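Local atomic coordinates of mycobacterial cidal antitoxin MbcA (Mycobacterium tuberculosis, PDB entry 6FKG), a protein that serves as the antitoxin of a type II toxin-antitoxin pair, neutralising the NAD+ phosphorylase toxin MbcT by blocking access to its active site. Residues L19-T22 with Y23-G27; S80-R83 with L84-H87; H87-P90 with A91-V94. One frame throughout, in Å; residues are numbered along the deposited sequence.

Interaction 1: residues L19-T22 with Y23-G27; sequences LGLT and YEEVG
The side chain of Thr22 lies across that of Glu25, its OG1 3.4 Å from Glu25 CG, and each side chain grips the backbone of the other residue. Thr22 OG1 accepts from Glu25 N at 3.0 Å; a first torsion of 69° sets the hydroxyl between the backbone N and the carbonyl carbon, facing the opening turn of the helix. In return, the extended Glu25 chain reaches back, and its OE1 takes Thr22 N in a nearly straight bond of 2.9 Å (169° at the hydrogen), met from above the carboxylate plane. Glu25 OE1 is also 2.8 Å from a water that lies within bonding distance of Gly20 O and can link the glutamate to the loop two residues before the cap. Thr22 O then receives Val26 N at 3.0 Å as the helical pattern starts. On the inner side, Leu21 CB touches Val26 CG2 at 3.8 Å, with the two side chains at about a right angle. Both reach Leu58 of helix 52-65 and Ile16 of helix 7-19. Thr22 and Glu25 thus form a capping box at the N terminus of helix 23-30.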
loop_
_atom_site.group_PDB
_atom_site.type_symbol
_atom_site.label_atom_id
_atom_site.label_comp_id
_atom_site.label_asym_id
_atom_site.label_seq_id
_atom_site.Cartn_x
_atom_site.Cartn_y
_atom_site.Cartn_z
ATOM N N LEU C 19 22.554 -24.065 -20.451
ATOM C CA LEU C 19 21.195 -23.903 -20.956
ATOM C C LEU C 19 21.189 -23.268 -22.351
ATOM O O LEU C 19 20.184 -23.299 -23.053
ATOM C CB LEU C 19 20.380 -23.057 -19.982
ATOM C CG LEU C 19 18.909 -22.738 -20.252
ATOM C CD1 LEU C 19 18.108 -24.000 -20.435
ATOM C CD2 LEU C 19 18.358 -21.911 -19.078
ATOM N N GLY C 20 22.318 -22.689 -22.744
ATOM C CA GLY C 20 22.461 -22.131 -24.083
ATOM C C GLY C 20 21.819 -20.773 -24.290
ATOM O O GLY C 20 21.534 -20.377 -25.425
ATOM N N LEU C 21 21.585 -20.043 -23.201
ATOM C CA LEU C 21 21.017 -18.709 -23.319
ATOM C C LEU C 21 21.993 -17.751 -23.990
ATOM O O LEU C 21 23.208 -17.867 -23.834
ATOM C CB LEU C 21 20.627 -18.163 -21.949
ATOM C CG LEU C 21 19.611 -19.015 -21.179
ATOM C CD1 LEU C 21 19.166 -18.275 -19.923
ATOM C CD2 LEU C 21 18.419 -19.400 -22.044
ATOM N N THR C 22 21.453 -16.811 -24.747
ATOM C CA THR C 22 22.266 -15.729 -25.288
ATOM C C THR C 22 22.360 -14.634 -24.240
ATOM O O THR C 22 21.507 -14.557 -23.361
ATOM C CB THR C 22 21.666 -15.141 -26.560
ATOM O OG1 THR C 22 20.467 -14.436 -26.222
ATOM C CG2 THR C 22 21.338 -16.251 -27.557
ATOM N N TYR C 23 23.374 -13.781 -24.333
ATOM C CA TYR C 23 23.491 -12.676 -23.379
ATOM C C TYR C 23 22.344 -11.674 -23.560
ATOM O O TYR C 23 21.994 -10.953 -22.633
ATOM C CB TYR C 23 24.850 -11.986 -23.520
ATOM C CG TYR C 23 25.991 -12.813 -22.961
ATOM C CD1 TYR C 23 25.821 -13.550 -21.795
ATOM C CD2 TYR C 23 27.217 -12.884 -23.605
ATOM C CE1 TYR C 23 26.843 -14.310 -21.271
ATOM C CE2 TYR C 23 28.254 -13.649 -23.086
ATOM C CZ TYR C 23 28.056 -14.356 -21.913
ATOM O OH TYR C 23 29.061 -15.126 -21.376
ATOM N N GLU C 24 21.751 -11.623 -24.752
ATOM C CA GLU C 24 20.577 -10.778 -24.934
ATOM C C GLU C 24 19.403 -11.332 -24.147
ATOM O O GLU C 24 18.663 -10.568 -23.518
ATOM C CB GLU C 24 20.192 -10.643 -26.405
ATOM C CG GLU C 24 21.190 -9.846 -27.229
ATOM C CD GLU C 24 22.471 -10.626 -27.443
ATOM O OE1 GLU C 24 22.381 -11.871 -27.470
ATOM O OE2 GLU C 24 23.554 -10.015 -27.538
ATOM N N GLU C 25 19.226 -12.652 -24.176
ATOM C CA GLU C 25 18.154 -13.281 -23.400
ATOM C C GLU C 25 18.383 -13.079 -21.918
ATOM O O GLU C 25 17.464 -12.735 -21.184
ATOM C CB GLU C 25 18.048 -14.777 -23.695
ATOM C CG GLU C 25 17.349 -15.075 -25.013
ATOM C CD GLU C 25 17.665 -16.471 -25.531
ATOM O OE1 GLU C 25 18.624 -17.097 -25.024
ATOM O OE2 GLU C 25 16.954 -16.937 -26.444
ATOM N N VAL C 26 19.615 -13.299 -21.478
ATOM C CA VAL C 26 19.930 -13.110 -20.066
ATOM C C VAL C 26 19.727 -11.658 -19.674
ATOM O O VAL C 26 19.122 -11.375 -18.650
ATOM C CB VAL C 26 21.362 -13.529 -19.724
ATOM C CG1 VAL C 26 21.616 -13.315 -18.232
ATOM C CG2 VAL C 26 21.577 -15.003 -20.083
ATOM N N GLY C 27 20.247 -10.744 -20.487
ATOM C CA GLY C 27 20.067 -9.325 -20.250
ATOM C C GLY C 27 18.617 -8.924 -20.033
ATOM O O GLY C 27 18.307 -8.141 -19.142
HETATM O O HOH W 1 19.383 -19.383 -26.518
#

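Interaction 2: residues S80-R83 with L84-H87; sequences SPNR and LLEH
Two flat groups, the imidazole of His87 and the guanidinium of Arg83, are met obliquely: CE1 of the histidine ring comes 3.6 Å from Arg83 CB, and NH1 of the guanidinium lies 3.6 Å from Leu84 CD2. The third, the carboxamide of Asn82, is used in its own plane, where a lone pair of OD1 accepts from Leu84 N at 2.9 Å. With CG anti to the backbone N of Asn82 (chi1 -167°), the amide swings over the turn that follows, and OD1 also rests 3.3 Å from Leu84 CB. Beneath it, Asn82 O receives Leu85 N at 2.9 Å and takes a second, weak bond from His87 N at 2.8 Å. The bonds from Leu85 N and Leu84 N make residues 82-85 a type I beta turn, with an Asx turn from the Asn82 side chain over it. Arg83 and Leu84 run side by side in the same direction; the arginine's NH1 ends in a salt bridge to the C-terminal carboxylate of Val115. Glu86 and His87 both have positive phi and turn the chain back beside Asn82. Arg83 and His87 pack on Asp123 of the neighbouring MbcT chain, and Asn82 on its Ala76. One buried asparagine thus gives both its side-chain and main-chain oxygens to the turn, which probably helps to hold the shape of this toxin-facing loop.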
loop_
_atom_site.group_PDB
_atom_site.type_symbol
_atom_site.label_atom_id
_atom_site.label_comp_id
_atom_site.label_asym_id
_atom_site.label_seq_id
_atom_site.Cartn_x
_atom_site.Cartn_y
_atom_site.Cartn_z
ATOM N N SER C 80 8.644 -20.507 -23.731
ATOM C CA SER C 80 7.354 -20.981 -24.202
ATOM C C SER C 80 6.277 -20.670 -23.188
ATOM O O SER C 80 6.416 -21.027 -22.015
ATOM C CB SER C 80 7.390 -22.483 -24.466
ATOM O OG SER C 80 8.356 -22.805 -25.451
ATOM N N PRO C 81 5.199 -20.011 -23.638
ATOM C CA PRO C 81 4.014 -19.834 -22.799
ATOM C C PRO C 81 3.587 -21.183 -22.261
ATOM O O PRO C 81 3.418 -22.139 -23.013
ATOM C CB PRO C 81 2.976 -19.250 -23.762
ATOM C CG PRO C 81 3.800 -18.538 -24.798
ATOM C CD PRO C 81 5.022 -19.413 -24.978
ATOM N N ASN C 82 3.459 -21.266 -20.950
ATOM C CA ASN C 82 3.242 -22.535 -20.282
ATOM C C ASN C 82 1.875 -22.512 -19.608
ATOM O O ASN C 82 1.630 -21.674 -18.730
ATOM C CB ASN C 82 4.368 -22.778 -19.264
ATOM C CG ASN C 82 4.403 -24.201 -18.741
ATOM O OD1 ASN C 82 3.386 -24.752 -18.347
ATOM N ND2 ASN C 82 5.585 -24.808 -18.761
ATOM N N ARG C 83 0.988 -23.421 -20.001
ATOM C CA ARG C 83 -0.369 -23.426 -19.442
ATOM C C ARG C 83 -0.387 -23.699 -17.927
ATOM O O ARG C 83 -1.353 -23.349 -17.247
ATOM C CB ARG C 83 -1.263 -24.443 -20.173
ATOM C CG ARG C 83 -0.908 -25.915 -19.969
ATOM C CD ARG C 83 -2.101 -26.799 -20.388
ATOM N NE ARG C 83 -1.813 -28.227 -20.305
ATOM C CZ ARG C 83 -2.070 -28.993 -19.242
ATOM N NH1 ARG C 83 -2.621 -28.481 -18.145
ATOM N NH2 ARG C 83 -1.771 -30.284 -19.272
ATOM N N LEU C 84 0.674 -24.304 -17.398
ATOM C CA LEU C 84 0.748 -24.558 -15.958
ATOM C C LEU C 84 1.107 -23.290 -15.180
ATOM O O LEU C 84 0.960 -23.231 -13.950
ATOM C CB LEU C 84 1.760 -25.670 -15.662
ATOM C CG LEU C 84 1.441 -26.983 -16.383
ATOM C CD1 LEU C 84 2.474 -28.068 -16.063
ATOM C CD2 LEU C 84 0.040 -27.441 -16.025
ATOM N N LEU C 85 1.574 -22.273 -15.903
ATOM C CA LEU C 85 1.905 -20.987 -15.301
ATOM C C LEU C 85 0.980 -19.897 -15.837
ATOM O O LEU C 85 1.410 -18.773 -16.077
ATOM C CB LEU C 85 3.374 -20.627 -15.578
ATOM C CG LEU C 85 4.446 -21.623 -15.132
ATOM C CD1 LEU C 85 5.796 -21.163 -15.645
ATOM C CD2 LEU C 85 4.489 -21.784 -13.597
ATOM N N GLU C 86 -0.294 -20.241 -16.028
ATOM C CA GLU C 86 -1.286 -19.304 -16.562
ATOM C C GLU C 86 -0.827 -18.711 -17.904
ATOM O O GLU C 86 -1.008 -17.523 -18.181
ATOM C CB GLU C 86 -1.576 -18.197 -15.539
ATOM C CG GLU C 86 -2.121 -18.710 -14.193
ATOM C CD GLU C 86 -1.056 -19.372 -13.323
ATOM O OE1 GLU C 86 0.038 -18.787 -13.175
ATOM O OE2 GLU C 86 -1.302 -20.481 -12.796
ATOM N N HIS C 87 -0.226 -19.563 -18.728
ATOM C CA HIS C 87 0.171 -19.212 -20.089
ATOM C C HIS C 87 1.246 -18.136 -20.108
ATOM O O HIS C 87 1.307 -17.338 -21.032
ATOM C CB HIS C 87 -1.051 -18.768 -20.910
ATOM C CG HIS C 87 -2.173 -19.758 -20.889
ATOM N ND1 HIS C 87 -2.123 -20.953 -21.572
ATOM C CD2 HIS C 87 -3.366 -19.741 -20.246
ATOM C CE1 HIS C 87 -3.242 -21.624 -21.364
ATOM N NE2 HIS C 87 -4.015 -20.909 -20.565
#

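Interaction 3: residues H87-P90 with A91-V94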
loop_
_atom_site.group_PDB
_atom_site.type_symbol
_atom_site.label_atom_id
_atom_site.label_comp_id
_atom_site.label_asym_id
_atom_site.label_seq_id
_atom_site.Cartn_x
_atom_site.Cartn_y
_atom_site.Cartn_z
ATOM N N HIS C 87 -0.226 -19.563 -18.728
ATOM C CA HIS C 87 0.171 -19.212 -20.089
ATOM C C HIS C 87 1.246 -18.136 -20.108
ATOM O O HIS C 87 1.307 -17.338 -21.032
ATOM C CB HIS C 87 -1.051 -18.768 -20.910
ATOM C CG HIS C 87 -2.173 -19.758 -20.889
ATOM N ND1 HIS C 87 -2.123 -20.953 -21.572
ATOM C CD2 HIS C 87 -3.366 -19.741 -20.246
ATOM C CE1 HIS C 87 -3.242 -21.624 -21.364
ATOM N NE2 HIS C 87 -4.015 -20.909 -20.565
ATOM N N ARG C 88 2.091 -18.119 -19.078
ATOM C CA ARG C 88 3.234 -17.216 -19.038
ATOM C C ARG C 88 4.522 -17.987 -19.320
ATOM O O ARG C 88 4.569 -19.201 -19.168
ATOM C CB ARG C 88 3.312 -16.507 -17.676
ATOM C CG ARG C 88 2.160 -15.540 -17.420
ATOM C CD ARG C 88 2.224 -14.966 -16.004
ATOM N NE ARG C 88 2.023 -16.016 -15.008
ATOM C CZ ARG C 88 2.437 -15.945 -13.744
ATOM N NH1 ARG C 88 3.083 -14.869 -13.309
ATOM N NH2 ARG C 88 2.205 -16.958 -12.913
ATOM N N LYS C 89 5.558 -17.278 -19.758
ATOM C CA LYS C 89 6.862 -17.887 -20.010
ATOM C C LYS C 89 7.664 -17.972 -18.714
ATOM O O LYS C 89 7.734 -16.983 -17.979
ATOM C CB LYS C 89 7.657 -17.071 -21.028
ATOM C CG LYS C 89 7.005 -16.916 -22.408
ATOM C CD LYS C 89 7.752 -15.876 -23.221
ATOM C CE LYS C 89 6.977 -15.512 -24.481
ATOM N NZ LYS C 89 7.712 -14.552 -25.348
ATOM N N PRO C 90 8.288 -19.133 -18.440
ATOM C CA PRO C 90 9.164 -19.219 -17.254
ATOM C C PRO C 90 10.217 -18.101 -17.178
ATOM O O PRO C 90 10.481 -17.591 -16.084
ATOM C CB PRO C 90 9.838 -20.589 -17.418
ATOM C CG PRO C 90 8.802 -21.411 -18.198
ATOM C CD PRO C 90 8.121 -20.440 -19.116
ATOM N N ALA C 91 10.805 -17.725 -18.313
ATOM C CA ALA C 91 11.798 -16.648 -18.324
ATOM C C ALA C 91 11.220 -15.319 -17.826
ATOM O O ALA C 91 11.910 -14.555 -17.151
ATOM C CB ALA C 91 12.387 -16.473 -19.725
ATOM N N ASP C 92 9.962 -15.043 -18.152
ATOM C CA ASP C 92 9.308 -13.829 -17.689
ATOM C C ASP C 92 9.007 -13.912 -16.183
ATOM O O ASP C 92 9.128 -12.918 -15.473
ATOM C CB ASP C 92 8.027 -13.559 -18.482
ATOM C CG ASP C 92 8.302 -13.219 -19.955
ATOM O OD1 ASP C 92 9.457 -12.888 -20.309
ATOM O OD2 ASP C 92 7.355 -13.290 -20.760
ATOM N N LEU C 93 8.645 -15.090 -15.682
ATOM C CA LEU C 93 8.493 -15.232 -14.229
ATOM C C LEU C 93 9.811 -14.954 -13.519
ATOM O O LEU C 93 9.848 -14.278 -12.475
ATOM C CB LEU C 93 7.977 -16.630 -13.853
ATOM C CG LEU C 93 6.448 -16.719 -13.732
ATOM C CD1 LEU C 93 5.801 -16.625 -15.111
ATOM C CD2 LEU C 93 6.023 -17.998 -13.011
ATOM N N VAL C 94 10.901 -15.466 -14.082
ATOM C CA VAL C 94 12.201 -15.260 -13.447
ATOM C C VAL C 94 12.519 -13.771 -13.477
ATOM O O VAL C 94 12.910 -13.196 -12.463
ATOM C CB VAL C 94 13.324 -16.074 -14.129
ATOM C CG1 VAL C 94 14.679 -15.686 -13.570
ATOM C CG2 VAL C 94 13.085 -17.586 -13.935
HETATM O O HOH W 2 5.140 -14.450 -19.963
#
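Leu93 lays CD1 over one face of the Arg88 guanidinium, 3.6 Å above its plane and offset toward the rim, while the same methyl reaches Arg88 CB at 3.6 Å. The arginine chain is bent at chi3 (-65°), which brings the flat group over to the leucine; the two side chains cross at about a right angle. Three polar partners hold it there: Glu86 and Glu98 by salt bridges and Leu85 O by a hydrogen bond from NE. Pro90, the first residue of the helix, needs no acceptor for its ring nitrogen. Pro90 O takes Val94 N at 2.9 Å, and Val94 CG2 rests 3.4 Å from it. Lys89 stands at the N-cap. Lys89 O accepts from Leu93 N at 3.1 Å and more weakly from Asp92 N. The aliphatic part of the lysine runs alongside Asp92, with Lys89 CD 3.6 Å from Asp92 OD2, but the ammonium passes beyond the carboxylate. A water accepts from Lys89 N and donates to Asp92 OD2 at 2.6 Å, linking the N-cap backbone to the first turn. Around this helix start, Pro90 packs on Trp77 and Ala91 on Met78 of helix 71-78, Leu93 leans on Arg101 and Val102 of helix 99-110, and Ala91 and Val94 meet Ile29 of helix 23-30.

How the interactions relate
Following the chain from the N terminus, interaction 1 closes the short connection between helix 7-19 and helix 23-30. Interactions 2 and 3 come much later, in series with it, along the loop from helix 71-78 to helix 90-95. They share His87: residues 80-87 make the looped part, with the turn at 82-85, and residues 87-94 carry the chain on into the helix. A probable hydrogen bond from Asn82 N to Arg88 O, 2.9 Å long, joins the two limbs of the loop, where Lys89 also packs beside Pro81. Interaction 1 touches neither; its centre lies about 14 Å from that of interaction 3, and Ile29 of helix 23-30 spans the gap by packing on Ala91 and Val94.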